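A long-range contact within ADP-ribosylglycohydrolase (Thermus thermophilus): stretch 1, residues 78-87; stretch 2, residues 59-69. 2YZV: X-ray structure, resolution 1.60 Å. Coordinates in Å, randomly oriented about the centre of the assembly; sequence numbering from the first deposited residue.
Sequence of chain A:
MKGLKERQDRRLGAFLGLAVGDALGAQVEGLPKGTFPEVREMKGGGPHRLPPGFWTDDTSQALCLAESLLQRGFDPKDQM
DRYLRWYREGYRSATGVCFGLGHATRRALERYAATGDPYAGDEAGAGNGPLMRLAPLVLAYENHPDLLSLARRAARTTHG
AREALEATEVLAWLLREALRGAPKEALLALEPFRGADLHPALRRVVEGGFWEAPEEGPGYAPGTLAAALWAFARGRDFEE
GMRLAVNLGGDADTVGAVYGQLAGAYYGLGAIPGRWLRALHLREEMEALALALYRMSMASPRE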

# COMPACT_ATOMS: atom_id res chain seq x y z
N ASP A 78 -19.89 2.23 -2.07
CA ASP A 78 -19.77 2.23 -0.61
C ASP A 78 -18.37 2.66 -0.19
O ASP A 78 -18.20 3.32 0.84
CB ASP A 78 -20.08 0.84 -0.05
CG ASP A 78 -19.97 0.79 1.46
OD1 ASP A 78 -18.95 0.29 1.97
OD2 ASP A 78 -20.91 1.26 2.14
N GLN A 79 -17.37 2.28 -0.97
CA GLN A 79 -16.00 2.67 -0.65
C GLN A 79 -15.92 4.19 -0.62
O GLN A 79 -15.38 4.77 0.33
CB GLN A 79 -15.04 2.13 -1.71
CG GLN A 79 -14.81 0.64 -1.61
CD GLN A 79 -14.16 0.06 -2.85
OE1 GLN A 79 -13.45 0.76 -3.57
NE2 GLN A 79 -14.38 -1.22 -3.09
N MET A 80 -16.47 4.83 -1.65
CA MET A 80 -16.46 6.28 -1.75
C MET A 80 -17.33 6.95 -0.69
O MET A 80 -16.99 8.04 -0.22
CB MET A 80 -16.88 6.70 -3.16
CG MET A 80 -15.84 6.37 -4.23
SD MET A 80 -14.30 7.31 -4.04
CE MET A 80 -14.68 8.77 -5.04
N ASP A 81 -18.44 6.32 -0.31
CA ASP A 81 -19.28 6.90 0.73
C ASP A 81 -18.44 7.00 1.99
O ASP A 81 -18.49 8.00 2.71
CB ASP A 81 -20.51 6.02 1.02
CG ASP A 81 -21.54 6.05 -0.10
OD1 ASP A 81 -21.70 7.12 -0.73
OD2 ASP A 81 -22.19 5.01 -0.33
N ARG A 82 -17.65 5.97 2.25
CA ARG A 82 -16.79 5.94 3.43
C ARG A 82 -15.64 6.93 3.34
O ARG A 82 -15.35 7.64 4.30
CB ARG A 82 -16.26 4.53 3.67
CG ARG A 82 -17.34 3.51 3.99
CD ARG A 82 -16.74 2.12 4.14
NE ARG A 82 -17.76 1.08 4.28
CZ ARG A 82 -18.49 0.88 5.37
NH1 ARG A 82 -18.32 1.63 6.44
NH2 ARG A 82 -19.39 -0.09 5.38
N TYR A 83 -14.96 7.00 2.19
CA TYR A 83 -13.85 7.93 2.03
C TYR A 83 -14.36 9.36 2.22
O TYR A 83 -13.73 10.17 2.89
CB TYR A 83 -13.21 7.85 0.64
CG TYR A 83 -12.57 6.53 0.27
CD1 TYR A 83 -11.98 5.71 1.24
CD2 TYR A 83 -12.52 6.11 -1.06
CE1 TYR A 83 -11.35 4.51 0.88
CE2 TYR A 83 -11.90 4.93 -1.42
CZ TYR A 83 -11.32 4.13 -0.46
OH TYR A 83 -10.71 2.95 -0.83
N LEU A 84 -15.51 9.65 1.61
CA LEU A 84 -16.12 10.97 1.69
C LEU A 84 -16.48 11.32 3.13
O LEU A 84 -16.25 12.44 3.58
CB LEU A 84 -17.37 11.03 0.81
CG LEU A 84 -18.13 12.35 0.76
CD1 LEU A 84 -17.23 13.45 0.21
CD2 LEU A 84 -19.38 12.20 -0.10
N ARG A 85 -17.05 10.36 3.83
CA ARG A 85 -17.45 10.55 5.22
C ARG A 85 -16.23 10.84 6.09
O ARG A 85 -16.31 11.61 7.04
CB ARG A 85 -18.19 9.30 5.71
CG ARG A 85 -18.81 9.41 7.09
CD ARG A 85 -19.89 8.36 7.26
NE ARG A 85 -19.42 7.02 6.90
CZ ARG A 85 -20.21 5.97 6.73
NH1 ARG A 85 -21.52 6.09 6.89
NH2 ARG A 85 -19.69 4.79 6.40
N TRP A 86 -15.11 10.21 5.76
CA TRP A 86 -13.87 10.42 6.51
C TRP A 86 -13.24 11.74 6.11
O TRP A 86 -12.65 12.44 6.94
CB TRP A 86 -12.89 9.27 6.25
CG TRP A 86 -11.50 9.53 6.73
CD1 TRP A 86 -10.48 10.11 6.03
CD2 TRP A 86 -10.98 9.26 8.04
NE1 TRP A 86 -9.36 10.22 6.82
CE2 TRP A 86 -9.64 9.71 8.06
CE3 TRP A 86 -11.52 8.69 9.21
CZ2 TRP A 86 -8.82 9.60 9.20
CZ3 TRP A 86 -10.71 8.59 10.34
CH2 TRP A 86 -9.38 9.04 10.32
N TYR A 87 -13.38 12.09 4.84
CA TYR A 87 -12.83 13.33 4.30
C TYR A 87 -13.53 14.55 4.89
O TYR A 87 -12.88 15.55 5.21
CB TYR A 87 -12.97 13.33 2.78
CG TYR A 87 -12.59 14.64 2.12
CD1 TYR A 87 -11.31 15.17 2.24
CD2 TYR A 87 -13.53 15.35 1.36
CE1 TYR A 87 -10.96 16.37 1.62
CE2 TYR A 87 -13.19 16.55 0.73
CZ TYR A 87 -11.90 17.05 0.87
OH TYR A 87 -11.56 18.23 0.25
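Stretch 2 (59-69) TSQALCLAESL

Stretch 2 is helical from T59 to L69, as stretch 1 is throughout, and both helices run on beyond these limits. They pack roughly antiparallel: their N-to-C directions differ by 141° and their axes approach to 9.1 Å, so the start of stretch 1 meets the end of stretch 2. The CA atoms of Q79 and S68 are 5.8 Å apart, those of R82 and C64 6.2 Å, those of Y83 and Q61 6.7 Å; the separation has grown to 8.3 Å between W86 CA and S60 CA.

At D78 the contact is polar. S68 OG donates a hydrogen bond to D78 OD1 at 2.6 Å, and the same carboxylate oxygen receives R82 NE at 2.7 Å in a salt bridge one turn along the helix. A small hydroxyl suits this tight place. Q79 lies beside stretch 2, its CG methylene 3.5 Å from S68 OG and its amide carbon CD 3.6 Å from L65 CD1, while a water accepts from Q79 NE2 (3.0 Å) and donates to S68 OG (2.8 Å), linking the helices again. M80 turns away.

R82 points toward stretch 2 and stretches along it: its CD lies 3.5 Å from C64 O and its NE 3.4 Å from S68 CA, so the long side chain serves as both packing surface and charge. E67 O lies over one face of the guanidinium, 4.1 Å from R82 NH2. Y83 starts sideways, but its ring reaches across, placing CE1 3.8 Å from C64 CB and OH 3.8 Å from L65 CB, with Q61 O at the ring edge, 3.7 Å from CE1. Finally W86, with a side chain large enough to span the wider gap, brings CZ2 to 3.1 Å from S60 OG and CB to 4.3 Å from C64 SG; compact C64 thus fits among R82, Y83 and W86.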

# COMPACT_ATOMS: atom_id res chain seq x y z
N THR A 59 -3.16 4.77 5.69
CA THR A 59 -3.78 3.76 6.53
C THR A 59 -5.27 4.03 6.73
O THR A 59 -6.07 3.09 6.79
CB THR A 59 -3.06 3.66 7.89
OG1 THR A 59 -1.66 3.39 7.67
CG2 THR A 59 -3.65 2.55 8.74
N SER A 60 -5.65 5.30 6.84
CA SER A 60 -7.06 5.63 7.02
C SER A 60 -7.91 5.06 5.89
O SER A 60 -8.95 4.44 6.12
CB SER A 60 -7.25 7.15 7.09
OG SER A 60 -6.58 7.69 8.21
N GLN A 61 -7.45 5.26 4.66
CA GLN A 61 -8.18 4.75 3.50
C GLN A 61 -8.16 3.23 3.46
O GLN A 61 -9.15 2.60 3.08
CB GLN A 61 -7.59 5.33 2.21
CG GLN A 61 -8.03 6.76 1.95
CD GLN A 61 -7.39 7.33 0.70
OE1 GLN A 61 -7.32 6.67 -0.33
NE2 GLN A 61 -6.93 8.57 0.79
N ALA A 62 -7.04 2.64 3.86
CA ALA A 62 -6.92 1.18 3.88
C ALA A 62 -7.96 0.62 4.85
O ALA A 62 -8.58 -0.41 4.58
CB ALA A 62 -5.51 0.77 4.31
N LEU A 63 -8.14 1.30 5.98
CA LEU A 63 -9.11 0.85 6.98
C LEU A 63 -10.54 0.99 6.45
O LEU A 63 -11.37 0.11 6.68
CB LEU A 63 -8.96 1.66 8.28
CG LEU A 63 -7.68 1.39 9.07
CD1 LEU A 63 -7.58 2.34 10.25
CD2 LEU A 63 -7.67 -0.05 9.55
N CYS A 64 -10.80 2.08 5.74
CA CYS A 64 -12.12 2.30 5.16
C CYS A 64 -12.44 1.22 4.14
O CYS A 64 -13.54 0.65 4.15
CB CYS A 64 -12.18 3.67 4.48
SG CYS A 64 -12.18 5.06 5.62
N LEU A 65 -11.48 0.95 3.26
CA LEU A 65 -11.66 -0.07 2.24
C LEU A 65 -11.88 -1.42 2.90
O LEU A 65 -12.75 -2.19 2.48
CB LEU A 65 -10.43 -0.13 1.33
CG LEU A 65 -10.38 -1.22 0.26
CD1 LEU A 65 -11.57 -1.08 -0.69
CD2 LEU A 65 -9.08 -1.11 -0.52
N ALA A 66 -11.10 -1.71 3.94
CA ALA A 66 -11.22 -2.97 4.66
C ALA A 66 -12.64 -3.14 5.19
O ALA A 66 -13.26 -4.19 5.01
CB ALA A 66 -10.21 -3.02 5.81
N GLU A 67 -13.16 -2.12 5.86
CA GLU A 67 -14.50 -2.20 6.41
C GLU A 67 -15.55 -2.32 5.31
O GLU A 67 -16.54 -3.05 5.47
CB GLU A 67 -14.80 -0.97 7.29
CG GLU A 67 -13.85 -0.84 8.47
CD GLU A 67 -14.40 0.03 9.57
OE1 GLU A 67 -14.82 1.17 9.28
OE2 GLU A 67 -14.41 -0.42 10.74
N SER A 68 -15.35 -1.63 4.20
CA SER A 68 -16.29 -1.70 3.09
C SER A 68 -16.37 -3.12 2.52
O SER A 68 -17.46 -3.63 2.27
CB SER A 68 -15.87 -0.73 1.98
OG SER A 68 -16.82 -0.70 0.92
N LEU A 69 -15.22 -3.75 2.33
CA LEU A 69 -15.16 -5.10 1.78
C LEU A 69 -15.85 -6.11 2.69
O LEU A 69 -16.57 -7.00 2.22
CB LEU A 69 -13.70 -5.52 1.56
CG LEU A 69 -12.94 -4.74 0.49
CD1 LEU A 69 -11.46 -5.09 0.54
CD2 LEU A 69 -13.52 -5.05 -0.87
O HOH W 1 -16.13 -2.55 -1.05